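PDB 2J2M: catalase from Exiguobacterium oxidotolerans, which catalyses the disproportionation of hydrogen peroxide to water and molecular oxygen at a protein-bound haem. Local coordinates for residues A[89-94]-A[311-316]; A[158-163]-A[444-449]; A[364-369]-A[390-395]. One frame throughout, in Å; residues are numbered along the deposited sequence.

Contact 1 (A[89-94]-A[311-316]). With HEM (protoporphyrin IX containing Fe), chain E.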
loop_
_atom_site.group_PDB
_atom_site.type_symbol
_atom_site.label_atom_id
_atom_site.label_comp_id
_atom_site.label_asym_id
_atom_site.label_seq_id
_atom_site.Cartn_x
_atom_site.Cartn_y
_atom_site.Cartn_z
ATOM N N PRO A 89 -3.092 -17.712 -27.710
ATOM C CA PRO A 89 -2.821 -16.276 -27.576
ATOM C C PRO A 89 -1.619 -16.122 -26.634
ATOM O O PRO A 89 -1.498 -16.888 -25.669
ATOM C CB PRO A 89 -4.098 -15.711 -26.928
ATOM C CG PRO A 89 -5.135 -16.845 -26.966
ATOM C CD PRO A 89 -4.390 -18.125 -27.148
ATOM N N VAL A 90 -0.729 -15.185 -26.965
ATOM C CA VAL A 90 0.384 -14.793 -26.119
ATOM C C VAL A 90 0.437 -13.264 -25.957
ATOM O O VAL A 90 -0.010 -12.492 -26.831
ATOM C CB VAL A 90 1.777 -15.286 -26.653
ATOM C CG1 VAL A 90 1.848 -16.810 -26.731
ATOM C CG2 VAL A 90 2.116 -14.663 -28.003
ATOM N N PHE A 91 0.980 -12.848 -24.814
ATOM C CA PHE A 91 1.414 -11.465 -24.625
ATOM C C PHE A 91 2.915 -11.504 -24.297
ATOM O O PHE A 91 3.360 -12.314 -23.497
ATOM C CB PHE A 91 0.588 -10.756 -23.534
ATOM C CG PHE A 91 0.948 -9.293 -23.350
ATOM C CD1 PHE A 91 0.531 -8.333 -24.275
ATOM C CD2 PHE A 91 1.708 -8.878 -22.268
ATOM C CE1 PHE A 91 0.853 -7.009 -24.119
ATOM C CE2 PHE A 91 2.037 -7.521 -22.100
ATOM C CZ PHE A 91 1.612 -6.589 -23.036
ATOM N N ALA A 92 3.690 -10.671 -24.971
ATOM C CA ALA A 92 5.135 -10.672 -24.792
ATOM C C ALA A 92 5.637 -9.339 -24.272
ATOM O O ALA A 92 5.021 -8.302 -24.528
ATOM C CB ALA A 92 5.835 -11.034 -26.097
ATOM N N ARG A 93 6.734 -9.375 -23.527
ATOM C CA ARG A 93 7.383 -8.163 -23.024
ATOM C C ARG A 93 8.891 -8.351 -23.122
ATOM O O ARG A 93 9.430 -9.340 -22.632
ATOM C CB ARG A 93 6.974 -7.819 -21.567
ATOM C CG ARG A 93 7.633 -6.526 -21.025
ATOM C CD ARG A 93 7.048 -6.030 -19.690
ATOM N NE ARG A 93 7.525 -4.695 -19.248
ATOM C CZ ARG A 93 8.709 -4.442 -18.661
ATOM N NH1 ARG A 93 9.598 -5.433 -18.480
ATOM N NH2 ARG A 93 9.019 -3.197 -18.270
ATOM N N PHE A 94 9.542 -7.392 -23.759
ATOM C CA PHE A 94 10.979 -7.364 -23.912
ATOM C C PHE A 94 11.458 -6.178 -23.111
ATOM O O PHE A 94 10.712 -5.237 -22.902
ATOM C CB PHE A 94 11.341 -7.223 -25.397
ATOM C CG PHE A 94 10.733 -8.301 -26.267
ATOM C CD1 PHE A 94 9.740 -7.986 -27.195
ATOM C CD2 PHE A 94 11.119 -9.648 -26.120
ATOM C CE1 PHE A 94 9.168 -8.994 -27.985
ATOM C CE2 PHE A 94 10.564 -10.641 -26.906
ATOM C CZ PHE A 94 9.587 -10.322 -27.835
ATOM N N GLU A 311 2.764 -2.443 -18.416
ATOM C CA GLU A 311 3.280 -2.128 -17.091
ATOM C C GLU A 311 2.706 -3.079 -16.044
ATOM O O GLU A 311 3.402 -3.460 -15.116
ATOM C CB GLU A 311 3.081 -0.650 -16.701
ATOM C CG GLU A 311 3.784 -0.240 -15.374
ATOM C CD GLU A 311 5.313 -0.387 -15.476
ATOM O OE1 GLU A 311 5.825 -0.138 -16.582
ATOM O OE2 GLU A 311 5.996 -0.776 -14.493
ATOM N N SER A 312 1.459 -3.498 -16.240
ATOM C CA SER A 312 0.721 -4.273 -15.242
ATOM C C SER A 312 0.860 -5.809 -15.340
ATOM O O SER A 312 0.517 -6.520 -14.380
ATOM C CB SER A 312 -0.756 -3.853 -15.220
ATOM O OG SER A 312 -0.940 -2.604 -14.551
ATOM N N VAL A 313 1.332 -6.332 -16.474
ATOM C CA VAL A 313 1.615 -7.753 -16.560
ATOM C C VAL A 313 2.667 -8.198 -15.541
ATOM O O VAL A 313 3.626 -7.474 -15.257
ATOM C CB VAL A 313 2.025 -8.212 -18.015
ATOM C CG1 VAL A 313 3.420 -7.686 -18.436
ATOM C CG2 VAL A 313 1.916 -9.751 -18.167
ATOM N N GLY A 314 2.472 -9.388 -14.996
ATOM C CA GLY A 314 3.515 -10.072 -14.264
ATOM C C GLY A 314 3.763 -11.457 -14.821
ATOM O O GLY A 314 2.816 -12.172 -15.152
ATOM N N PHE A 315 5.037 -11.836 -14.940
ATOM C CA PHE A 315 5.408 -13.183 -15.359
ATOM C C PHE A 315 6.241 -13.883 -14.281
ATOM O O PHE A 315 6.898 -13.236 -13.469
ATOM C CB PHE A 315 6.258 -13.179 -16.623
ATOM C CG PHE A 315 5.758 -12.319 -17.743
ATOM C CD1 PHE A 315 5.020 -12.875 -18.785
ATOM C CD2 PHE A 315 6.134 -10.978 -17.826
ATOM C CE1 PHE A 315 4.620 -12.085 -19.867
ATOM C CE2 PHE A 315 5.744 -10.191 -18.895
ATOM C CZ PHE A 315 4.977 -10.740 -19.919
ATOM N N ASN A 316 6.232 -15.212 -14.307
ATOM C CA ASN A 316 7.010 -16.031 -13.370
ATOM C C ASN A 316 7.396 -17.322 -14.080
ATOM O O ASN A 316 6.519 -18.015 -14.580
ATOM C CB ASN A 316 6.208 -16.328 -12.076
ATOM C CG ASN A 316 7.011 -17.143 -11.047
ATOM O OD1 ASN A 316 8.051 -17.707 -11.367
ATOM N ND2 ASN A 316 6.525 -17.206 -9.817
HETATM C CHA HEM E . 12.354 -9.492 -13.809
HETATM C CHB HEM E . 14.995 -12.514 -16.587
HETATM C CHC HEM E . 17.267 -14.074 -12.627
HETATM C CHD HEM E . 14.211 -11.609 -9.828
HETATM C C1A HEM E . 12.832 -10.199 -14.909
HETATM C C2A HEM E . 12.366 -10.105 -16.291
HETATM C C3A HEM E . 13.103 -10.945 -17.057
HETATM C C4A HEM E . 14.057 -11.590 -16.193
HETATM C CMA HEM E . 12.992 -11.209 -18.578
HETATM C CAA HEM E . 11.224 -9.167 -16.758
HETATM C CBA HEM E . 9.849 -9.840 -16.759
HETATM C CGA HEM E . 8.869 -8.819 -17.295
HETATM O O1A HEM E . 7.996 -8.334 -16.527
HETATM O O2A HEM E . 8.982 -8.468 -18.501
HETATM C C1B HEM E . 15.799 -13.252 -15.761
HETATM C C2B HEM E . 16.597 -14.411 -16.132
HETATM C C3B HEM E . 17.217 -14.818 -15.024
HETATM C C4B HEM E . 16.836 -13.952 -13.936
HETATM C CMB HEM E . 16.675 -15.080 -17.533
HETATM C CAB HEM E . 18.142 -16.036 -14.865
HETATM C CBB HEM E . 19.060 -16.342 -15.776
HETATM C C1C HEM E . 16.605 -13.638 -11.511
HETATM C C2C HEM E . 16.811 -14.077 -10.144
HETATM C C3C HEM E . 15.940 -13.384 -9.385
HETATM C C4C HEM E . 15.178 -12.491 -10.242
HETATM C CMC HEM E . 17.811 -15.169 -9.658
HETATM C CAC HEM E . 15.757 -13.449 -7.850
HETATM C CBC HEM E . 15.105 -14.460 -7.263
HETATM C C1D HEM E . 13.436 -10.776 -10.604
HETATM C C2D HEM E . 12.437 -9.859 -10.091
HETATM C C3D HEM E . 11.846 -9.204 -11.339
HETATM C C4D HEM E . 12.551 -9.788 -12.475
HETATM C CMD HEM E . 12.027 -9.642 -8.596
HETATM C CAD HEM E . 10.724 -8.151 -11.396
HETATM C CBD HEM E . 9.449 -8.869 -11.841
HETATM C CGD HEM E . 8.206 -8.024 -11.632
HETATM O O1D HEM E . 8.234 -6.941 -10.959
HETATM O O2D HEM E . 7.151 -8.461 -12.139
HETATM N NA HEM E . 13.861 -11.124 -14.903
HETATM N NB HEM E . 15.972 -12.996 -14.418
HETATM N NC HEM E . 15.604 -12.682 -11.528
HETATM N ND HEM E . 13.460 -10.708 -11.988
HETATM FE FE HEM E . 14.504 -12.081 -13.185
HETATM O O HOH W 1 6.908 -1.654 -18.674
#
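Polar interactions come from the outer end of Arg93, which projects from strand 87-95, part of the antiparallel sheet that forms the catalase barrel, to one propionate carboxylate of the haem; Arg93 and Phe315 both line the haem pocket here. Its CG lies anti to the backbone N (chi1 -179°) and the chain runs extended to NE, carrying the guanidinium far from the strand. Arg93 NH1 donates to HEM O2A over 3.1 Å with an N-H...O angle of 155°, and the acceptor sits at the guanidinium edge; the same nitrogen also bonds to His56 O. A second edge position of the guanidinium holds a water, which accepts from Arg93 NH2 at 2.6 Å and donates to Glu311 OE1 at 2.8 Å. Arginine and glutamate are thus linked through water rather than paired directly, while Glu311 OE2 makes a salt bridge with Arg53.

Apolar packing involves Phe91, Val313, Phe315 and the base of the Arg93 chain. Val313 CG1 meets the edge of the Phe91 ring, 3.9 Å from Phe91 CE2, whereas Val313 CG2 lies over one face of the Phe315 ring, 3.7 Å above its plane and offset toward the rim. Phe315 CE2 approaches Arg93 CB at 3.8 Å.

A third kind of contact is made at a ring edge: HEM O1A is in the plane of the Phe315 ring, 3.5 Å from Phe315 CD2. Arg53, Gln343 and Arg346 also hydrogen-bond the haem. With a cation on one side and an aromatic edge on another, the carboxylate would probably be stabilised as its anion and held in a fixed orientation.

Contact 2 (A[158-163]-A[444-449])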
loop_
_atom_site.group_PDB
_atom_site.type_symbol
_atom_site.label_atom_id
_atom_site.label_comp_id
_atom_site.label_asym_id
_atom_site.label_seq_id
_atom_site.Cartn_x
_atom_site.Cartn_y
_atom_site.Cartn_z
ATOM N N GLN A 158 25.729 4.318 -12.626
ATOM C CA GLN A 158 26.319 2.983 -12.676
ATOM C C GLN A 158 27.834 3.095 -12.667
ATOM O O GLN A 158 28.379 3.903 -13.374
ATOM C CB GLN A 158 25.872 2.220 -13.937
ATOM C CG GLN A 158 26.282 0.763 -13.918
ATOM C CD GLN A 158 25.775 -0.006 -15.119
ATOM O OE1 GLN A 158 25.999 0.383 -16.267
ATOM N NE2 GLN A 158 25.105 -1.105 -14.864
ATOM N N ASP A 159 28.511 2.279 -11.876
ATOM C CA ASP A 159 29.967 2.393 -11.781
ATOM C C ASP A 159 30.581 1.007 -11.903
ATOM O O ASP A 159 30.356 0.167 -11.049
ATOM C CB ASP A 159 30.387 3.114 -10.483
ATOM C CG ASP A 159 31.915 3.202 -10.303
ATOM O OD1 ASP A 159 32.350 3.798 -9.280
ATOM O OD2 ASP A 159 32.690 2.689 -11.161
ATOM N N PRO A 160 31.346 0.771 -12.988
ATOM C CA PRO A 160 32.024 -0.487 -13.232
ATOM C C PRO A 160 32.964 -0.883 -12.108
ATOM O O PRO A 160 33.190 -2.068 -11.880
ATOM C CB PRO A 160 32.816 -0.212 -14.527
ATOM C CG PRO A 160 31.999 0.829 -15.237
ATOM C CD PRO A 160 31.596 1.737 -14.088
ATOM N N ASP A 161 33.527 0.095 -11.416
ATOM C CA ASP A 161 34.370 -0.212 -10.263
ATOM C C ASP A 161 33.599 -1.062 -9.252
ATOM O O ASP A 161 34.184 -1.929 -8.589
ATOM C CB ASP A 161 34.871 1.074 -9.610
ATOM C CG ASP A 161 35.857 0.812 -8.507
ATOM O OD1 ASP A 161 37.048 0.575 -8.812
ATOM O OD2 ASP A 161 35.434 0.845 -7.328
ATOM N N ARG A 162 32.288 -0.822 -9.154
ATOM C CA ARG A 162 31.430 -1.536 -8.216
ATOM C C ARG A 162 31.034 -2.960 -8.699
ATOM O O ARG A 162 31.176 -3.932 -7.958
ATOM C CB ARG A 162 30.193 -0.692 -7.878
ATOM C CG ARG A 162 30.497 0.744 -7.395
ATOM C CD ARG A 162 29.232 1.538 -7.023
ATOM N NE ARG A 162 28.603 0.992 -5.808
ATOM C CZ ARG A 162 27.567 0.147 -5.807
ATOM N NH1 ARG A 162 27.011 -0.252 -6.954
ATOM N NH2 ARG A 162 27.078 -0.293 -4.653
ATOM N N TYR A 163 30.558 -3.077 -9.941
ATOM C CA TYR A 163 30.163 -4.373 -10.473
ATOM C C TYR A 163 31.302 -5.339 -10.844
ATOM O O TYR A 163 31.171 -6.552 -10.653
ATOM C CB TYR A 163 29.097 -4.256 -11.582
ATOM C CG TYR A 163 29.433 -3.534 -12.886
ATOM C CD1 TYR A 163 30.307 -4.094 -13.814
ATOM C CD2 TYR A 163 28.774 -2.360 -13.243
ATOM C CE1 TYR A 163 30.561 -3.478 -15.047
ATOM C CE2 TYR A 163 29.021 -1.731 -14.486
ATOM C CZ TYR A 163 29.911 -2.306 -15.377
ATOM O OH TYR A 163 30.192 -1.713 -16.592
ATOM N N VAL A 444 38.095 -3.850 -22.415
ATOM C CA VAL A 444 39.120 -2.870 -22.136
ATOM C C VAL A 444 38.467 -1.537 -21.741
ATOM O O VAL A 444 38.726 -1.029 -20.641
ATOM C CB VAL A 444 40.173 -2.772 -23.312
ATOM C CG1 VAL A 444 41.048 -1.556 -23.151
ATOM C CG2 VAL A 444 41.030 -4.044 -23.349
ATOM N N ASN A 445 37.605 -1.005 -22.608
ATOM C CA ASN A 445 36.818 0.201 -22.299
ATOM C C ASN A 445 36.133 0.192 -20.936
ATOM O O ASN A 445 36.020 1.233 -20.294
ATOM C CB ASN A 445 35.745 0.455 -23.360
ATOM C CG ASN A 445 34.860 1.646 -23.011
ATOM O OD1 ASN A 445 33.690 1.485 -22.617
ATOM N ND2 ASN A 445 35.425 2.860 -23.123
ATOM N N ASP A 446 35.656 -0.981 -20.518
ATOM C CA ASP A 446 34.994 -1.128 -19.233
ATOM C C ASP A 446 35.991 -1.242 -18.078
ATOM O O ASP A 446 35.786 -0.654 -16.991
ATOM C CB ASP A 446 34.067 -2.342 -19.253
ATOM C CG ASP A 446 32.723 -2.048 -18.617
ATOM O OD1 ASP A 446 32.453 -2.523 -17.499
ATOM O OD2 ASP A 446 31.948 -1.296 -19.225
ATOM N N LEU A 447 37.077 -1.990 -18.298
ATOM C CA LEU A 447 38.070 -2.163 -17.229
ATOM C C LEU A 447 38.924 -0.922 -17.003
ATOM O O LEU A 447 39.462 -0.739 -15.916
ATOM C CB LEU A 447 38.907 -3.436 -17.418
ATOM C CG LEU A 447 38.092 -4.731 -17.239
ATOM C CD1 LEU A 447 38.691 -5.915 -18.043
ATOM C CD2 LEU A 447 37.901 -5.079 -15.760
ATOM N N GLN A 448 39.018 -0.062 -18.014
ATOM C CA GLN A 448 39.705 1.237 -17.882
ATOM C C GLN A 448 39.006 2.133 -16.866
ATOM O O GLN A 448 39.614 3.087 -16.368
ATOM C CB GLN A 448 39.806 1.964 -19.231
ATOM C CG GLN A 448 41.080 1.636 -20.004
ATOM C CD GLN A 448 41.024 2.007 -21.486
ATOM O OE1 GLN A 448 40.025 2.568 -21.982
ATOM N NE2 GLN A 448 42.100 1.688 -22.208
ATOM N N GLN A 449 37.738 1.817 -16.565
ATOM C CA GLN A 449 36.924 2.590 -15.623
ATOM C C GLN A 449 36.960 2.066 -14.182
ATOM O O GLN A 449 36.414 2.712 -13.283
ATOM C CB GLN A 449 35.474 2.648 -16.108
ATOM C CG GLN A 449 35.248 3.491 -17.341
ATOM C CD GLN A 449 33.844 3.297 -17.905
ATOM O OE1 GLN A 449 32.850 3.869 -17.405
ATOM N NE2 GLN A 449 33.751 2.482 -18.954
#
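One hydrogen bond joins the segments directly: Tyr163 OH donates to Asp446 OD1 at 2.6 Å, on the syn lone pair of that oxygen. Ring and carboxylate planes are only 26° apart, and the acceptor sits at the ring edge. Asp446 OD1 also accepts from Trp164 NE1, so two donors from neighbouring residues grip one oxygen. A phenylalanine at Tyr163 would remove the hydroxyl and would probably leave Asp446 less firmly oriented.

The bond ties the start of helix 160-169 to the end of helix 433-447, which belongs to the C-terminal helical region of haem catalases. Asp159 is the N-cap of the first helix: its OD2 accepts from Asp161 N at 2.7 Å, from above the carboxylate plane, while its OD1 forms a salt bridge with Arg451. Asp161 OD1 accepts from Arg451 N and His452 ND1.

Van der Waals packing centres on Pro160. Its CA lies over the centre of the Tyr163 ring, 3.4 Å above the plane, while Pro160 CB approaches Asp446 OD1 at 3.8 Å. Pro160 CG is likewise 3.8 Å from Gln449 OE1. That amide is steadied by Gln449 NE2 donating to Asn445 O at 2.9 Å, nearly straight at 171°.

Contact 3 (A[364-369]-A[390-395])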
loop_
_atom_site.group_PDB
_atom_site.type_symbol
_atom_site.label_atom_id
_atom_site.label_comp_id
_atom_site.label_asym_id
_atom_site.label_seq_id
_atom_site.Cartn_x
_atom_site.Cartn_y
_atom_site.Cartn_z
ATOM N N ASN A 364 -11.345 -21.321 -10.641
ATOM C CA ASN A 364 -12.370 -21.756 -9.687
ATOM C C ASN A 364 -11.737 -22.269 -8.419
ATOM O O ASN A 364 -11.261 -23.413 -8.376
ATOM C CB ASN A 364 -13.250 -22.862 -10.288
ATOM C CG ASN A 364 -14.186 -22.342 -11.354
ATOM O OD1 ASN A 364 -15.048 -21.499 -11.075
ATOM N ND2 ASN A 364 -14.014 -22.825 -12.596
ATOM N N ASN A 365 -11.720 -21.424 -7.386
ATOM C CA ASN A 365 -11.159 -21.839 -6.098
ATOM C C ASN A 365 -11.747 -21.159 -4.871
ATOM O O ASN A 365 -12.712 -20.399 -4.954
ATOM C CB ASN A 365 -9.625 -21.770 -6.111
ATOM C CG ASN A 365 -9.086 -20.382 -6.382
ATOM O OD1 ASN A 365 -9.651 -19.372 -5.942
ATOM N ND2 ASN A 365 -7.958 -20.326 -7.087
ATOM N N TYR A 366 -11.116 -21.433 -3.735
ATOM C CA TYR A 366 -11.596 -21.040 -2.430
ATOM C C TYR A 366 -10.856 -19.835 -1.846
ATOM O O TYR A 366 -11.064 -19.501 -0.678
ATOM C CB TYR A 366 -11.482 -22.253 -1.513
ATOM C CG TYR A 366 -12.334 -23.393 -2.013
ATOM C CD1 TYR A 366 -11.809 -24.352 -2.891
ATOM C CD2 TYR A 366 -13.673 -23.486 -1.659
ATOM C CE1 TYR A 366 -12.608 -25.397 -3.364
ATOM C CE2 TYR A 366 -14.478 -24.522 -2.133
ATOM C CZ TYR A 366 -13.943 -25.467 -2.969
ATOM O OH TYR A 366 -14.728 -26.458 -3.444
ATOM N N GLN A 367 -9.998 -19.194 -2.653
ATOM C CA GLN A 367 -9.320 -17.965 -2.260
ATOM C C GLN A 367 -10.316 -16.798 -2.264
ATOM O O GLN A 367 -11.231 -16.745 -3.106
ATOM C CB GLN A 367 -8.148 -17.647 -3.197
ATOM C CG GLN A 367 -7.020 -18.647 -3.160
ATOM C CD GLN A 367 -5.888 -18.275 -4.103
ATOM O OE1 GLN A 367 -5.706 -17.118 -4.431
ATOM N NE2 GLN A 367 -5.109 -19.270 -4.530
ATOM N N ARG A 368 -10.127 -15.855 -1.338
ATOM C CA ARG A 368 -11.107 -14.798 -1.126
ATOM C C ARG A 368 -10.453 -13.478 -0.751
ATOM O O ARG A 368 -9.347 -13.451 -0.208
ATOM C CB ARG A 368 -12.085 -15.205 0.001
ATOM C CG ARG A 368 -13.085 -16.361 -0.362
ATOM C CD ARG A 368 -13.962 -15.983 -1.562
ATOM N NE ARG A 368 -14.987 -16.961 -1.868
ATOM C CZ ARG A 368 -14.812 -18.051 -2.621
ATOM N NH1 ARG A 368 -13.605 -18.345 -3.128
ATOM N NH2 ARG A 368 -15.842 -18.873 -2.849
ATOM N N ASP A 369 -11.180 -12.386 -1.006
ATOM C CA ASP A 369 -10.882 -11.062 -0.433
ATOM C C ASP A 369 -9.616 -10.425 -1.028
ATOM O O ASP A 369 -9.373 -10.553 -2.242
ATOM C CB ASP A 369 -10.827 -11.122 1.112
ATOM C CG ASP A 369 -12.165 -11.560 1.765
ATOM O OD1 ASP A 369 -12.251 -11.472 3.003
ATOM O OD2 ASP A 369 -13.137 -11.969 1.091
ATOM N N ASP A 390 -21.288 -29.558 -6.371
ATOM C CA ASP A 390 -21.136 -28.604 -7.463
ATOM C C ASP A 390 -20.102 -27.499 -7.232
ATOM O O ASP A 390 -19.908 -26.638 -8.096
ATOM C CB ASP A 390 -22.488 -28.021 -7.904
ATOM C CG ASP A 390 -23.169 -27.193 -6.813
ATOM O OD1 ASP A 390 -22.983 -27.501 -5.597
ATOM O OD2 ASP A 390 -23.928 -26.237 -7.166
ATOM N N GLU A 391 -19.404 -27.531 -6.100
ATOM C CA GLU A 391 -18.287 -26.584 -5.905
ATOM C C GLU A 391 -16.979 -27.176 -6.456
ATOM O O GLU A 391 -16.924 -28.375 -6.774
ATOM C CB GLU A 391 -18.163 -26.132 -4.439
ATOM C CG GLU A 391 -19.417 -25.415 -3.878
ATOM C CD GLU A 391 -19.812 -24.108 -4.600
ATOM O OE1 GLU A 391 -21.019 -23.920 -4.827
ATOM O OE2 GLU A 391 -18.953 -23.256 -4.926
ATOM N N PRO A 392 -15.939 -26.333 -6.635
ATOM C CA PRO A 392 -14.668 -26.831 -7.200
ATOM C C PRO A 392 -14.016 -28.008 -6.442
ATOM O O PRO A 392 -13.848 -27.962 -5.214
ATOM C CB PRO A 392 -13.762 -25.598 -7.156
ATOM C CG PRO A 392 -14.680 -24.424 -7.113
ATOM C CD PRO A 392 -15.896 -24.876 -6.373
ATOM N N LYS A 393 -13.644 -29.047 -7.182
ATOM C CA LYS A 393 -12.961 -30.202 -6.614
ATOM C C LYS A 393 -11.621 -30.453 -7.298
ATOM O O LYS A 393 -11.454 -30.162 -8.483
ATOM C CB LYS A 393 -13.835 -31.480 -6.703
ATOM C CG LYS A 393 -15.279 -31.354 -6.117
ATOM C CD LYS A 393 -15.295 -31.170 -4.582
ATOM C CE LYS A 393 -16.530 -30.395 -4.171
ATOM N NZ LYS A 393 -16.875 -30.661 -2.735
ATOM N N GLN A 394 -10.680 -31.016 -6.542
ATOM C CA GLN A 394 -9.406 -31.478 -7.093
ATOM C C GLN A 394 -9.611 -32.575 -8.148
ATOM O O GLN A 394 -10.520 -33.365 -8.038
ATOM C CB GLN A 394 -8.473 -31.990 -5.985
ATOM C CG GLN A 394 -8.966 -33.233 -5.235
ATOM C CD GLN A 394 -8.055 -33.606 -4.073
ATOM O OE1 GLN A 394 -7.439 -32.738 -3.439
ATOM N NE2 GLN A 394 -7.960 -34.905 -3.788
ATOM N N THR A 395 -8.739 -32.591 -9.158
ATOM C CA THR A 395 -8.746 -33.561 -10.231
ATOM C C THR A 395 -7.424 -34.332 -10.129
ATOM O O THR A 395 -6.425 -33.916 -10.685
ATOM C CB THR A 395 -8.905 -32.848 -11.582
ATOM O OG1 THR A 395 -9.879 -31.818 -11.432
ATOM C CG2 THR A 395 -9.365 -33.810 -12.712
#
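Pro392 forms the tight part of this contact, set between Asn364 on one side and the Tyr366 hydroxyl end on the other. Pro392 CB is 3.5 Å from Asn364 O, and Pro392 CG is 3.8 Å from Asn364 CB. The Tyr366 ring crosses the proline obliquely, with Tyr366 CZ 4.0 Å from Pro392 CD. Its CG is anti to the carbonyl carbon (chi1 -61°), and the ring reaches out to present its tip to the proline backbone. There Tyr366 OH donates to Pro392 O over a very short 2.5 Å. The hydroxyl lies in the carbonyl plane, on a lone pair, with a C=O...O angle of 133°, and the carbonyl oxygen lies near the ring plane. Asn386 ND2 donates to the same hydroxyl, so the phenol oxygen has partners for both its donor and its acceptor role.

Beyond the proline the packing loosens. From the partly exposed Glu391, only CB comes near, 3.6 Å from Tyr366 OH, and Lys393 turns its amine to Tyr388 O and Asn386 OD1. Arg368 folds back on its own segment instead: Arg368 NH1 donates to Asn365 O and to Gln367 O, each at 2.9 Å.

Both segments belong to the long irregular connection between helix 330-346 and strand 403-404, consistent with the wrapping loop of catalases. Other subunits also border it: Thr9 of the second subunit bonds Asn364 and Asn365, Glu40 in helix 36-45 of that subunit bonds Gln367, and helix 142-149 of the third subunit packs on Tyr366 and Arg368.

Overall arrangement
Of the three, contact 1 alone holds residues of the haem pocket; the others tie peripheral parts of the chain together. Contact 2 is centred 32 Å from contact 1, with nearest atoms about 17 Å apart, and contact 3 is centred 26 Å from contact 1, with nearest atoms about 13 Å apart. Contacts 2 and 3 lie on opposite sides of the chain's centre, their own centres 53 Å apart. In sequence the segments of contacts 1 and 2 alternate, while both segments of contact 3 fall between those of contact 2. Assembly relates the distant pair: Asp161 of contact 2 makes a salt bridge with Arg387 of the third subunit, against which contact 3 also packs.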